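Local coordinates for protein gingipain R2 Pro-Domain (Porphyromonas gingivalis, PDB 4IEF) that forms the prodomain of an Arg-specific cysteine protease, and probably keeps the enzyme inactive until it is removed, at residues T193-E196 with D197-S201. Numbering follows the deposited sequence.
Sequences TGFE and DIYKS
I198 sets its CD1 methyl squarely over the F195 ring, 3.6 Å from the ring centroid and 7° off the normal, a clean CH-pi contact. That methyl reaches back because CG1 lies anti to the carbonyl carbon (chi1 -72°) and CD1 then runs on extended. Y199 packs against the same phenylalanine from another side: F195 CB sits over the tyrosine ring, 3.7 Å from Y199 CZ, while F195 O rests above that face, offset toward the rim, at 3.2 Å from Y199 CG. F195 O also accepts Y199 N at 3.0 Å in a nearly straight bond, with a weaker one from I198 N, so the first helical turn closes directly on the end of the type I turn T193–E196. These three side chains are the buried part, and L141 and R142 continue the packing.

E196 marks the border, partly exposed. It bends at chi2 (-59°) to bring OE2 in plane at the edge of the Y199 ring, 3.3 Å from Y199 CD1; OE2 is hydrogen-bonded to Y206 OH. The loose side is at exposed K200, whose CG passes 3.3 Å from E196 O, the acceptor of K200 N, while K200 NZ stays 6.2 Å from E196 OE1. A water links T193 O to D197 N at the helix start. Apolar packing on L141 of strand 133-141, plus the Y199 OH bond to D143 N in the following loop, holds the helix against that hairpin, while the chain of another protein touches F195 and I198 and pairs a basic side chain with the D197 carboxylate, implying an interface both apolar and ionic.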
# COMPACT_ATOMS: atom_id res chain seq x y z
N THR A 193 -6.03 -18.55 4.98
CA THR A 193 -7.16 -18.00 4.23
C THR A 193 -7.17 -16.44 4.16
O THR A 193 -8.04 -15.87 3.51
CB THR A 193 -8.48 -18.53 4.85
OG1 THR A 193 -9.59 -18.21 4.00
CG2 THR A 193 -8.74 -18.02 6.27
N GLY A 194 -6.19 -15.80 4.80
CA GLY A 194 -6.08 -14.35 4.90
C GLY A 194 -5.95 -13.55 3.61
O GLY A 194 -6.26 -12.36 3.61
N PHE A 195 -5.47 -14.17 2.52
CA PHE A 195 -5.28 -13.48 1.24
C PHE A 195 -6.46 -13.64 0.28
O PHE A 195 -6.41 -13.09 -0.82
CB PHE A 195 -3.98 -13.97 0.57
CG PHE A 195 -2.79 -13.07 0.78
CD1 PHE A 195 -2.20 -12.41 -0.29
CD2 PHE A 195 -2.26 -12.88 2.05
CE1 PHE A 195 -1.09 -11.58 -0.09
CE2 PHE A 195 -1.14 -12.06 2.25
CZ PHE A 195 -0.58 -11.41 1.17
N GLU A 196 -7.54 -14.35 0.69
CA GLU A 196 -8.73 -14.58 -0.14
C GLU A 196 -9.38 -13.27 -0.60
O GLU A 196 -9.68 -13.14 -1.78
CB GLU A 196 -9.77 -15.44 0.59
CG GLU A 196 -9.40 -16.91 0.72
CD GLU A 196 -9.16 -17.66 -0.57
OE1 GLU A 196 -10.13 -18.28 -1.08
OE2 GLU A 196 -8.02 -17.64 -1.08
N ASP A 197 -9.54 -12.30 0.32
CA ASP A 197 -10.13 -10.99 -0.00
C ASP A 197 -9.19 -10.14 -0.87
O ASP A 197 -9.67 -9.28 -1.61
CB ASP A 197 -10.52 -10.24 1.27
CG ASP A 197 -11.77 -9.42 1.07
OD1 ASP A 197 -12.88 -10.00 1.14
OD2 ASP A 197 -11.65 -8.20 0.82
N ILE A 198 -7.86 -10.38 -0.78
CA ILE A 198 -6.86 -9.69 -1.60
C ILE A 198 -7.01 -10.19 -3.05
O ILE A 198 -7.05 -9.38 -3.96
CB ILE A 198 -5.42 -9.89 -1.02
CG1 ILE A 198 -5.24 -9.09 0.28
CG2 ILE A 198 -4.32 -9.53 -2.05
CD1 ILE A 198 -4.16 -9.60 1.20
N TYR A 199 -7.15 -11.53 -3.23
CA TYR A 199 -7.33 -12.16 -4.54
C TYR A 199 -8.59 -11.66 -5.23
O TYR A 199 -8.58 -11.42 -6.44
CB TYR A 199 -7.40 -13.69 -4.42
CG TYR A 199 -6.22 -14.39 -3.78
CD1 TYR A 199 -6.40 -15.53 -3.01
CD2 TYR A 199 -4.91 -13.97 -4.03
CE1 TYR A 199 -5.31 -16.20 -2.44
CE2 TYR A 199 -3.82 -14.62 -3.46
CZ TYR A 199 -4.03 -15.75 -2.68
OH TYR A 199 -2.96 -16.42 -2.13
N LYS A 200 -9.69 -11.49 -4.46
CA LYS A 200 -10.99 -11.03 -4.94
C LYS A 200 -10.92 -9.59 -5.46
O LYS A 200 -11.57 -9.28 -6.47
CB LYS A 200 -12.05 -11.13 -3.83
CG LYS A 200 -12.48 -12.55 -3.51
CD LYS A 200 -13.59 -12.59 -2.47
CE LYS A 200 -13.98 -14.01 -2.10
NZ LYS A 200 -14.77 -14.68 -3.17
N SER A 201 -10.13 -8.73 -4.80
CA SER A 201 -9.98 -7.32 -5.17
C SER A 201 -8.94 -7.11 -6.28
O SER A 201 -9.10 -6.19 -7.07
CB SER A 201 -9.61 -6.48 -3.95
OG SER A 201 -8.42 -6.95 -3.33
O HOH W 1 -9.39 -13.26 3.06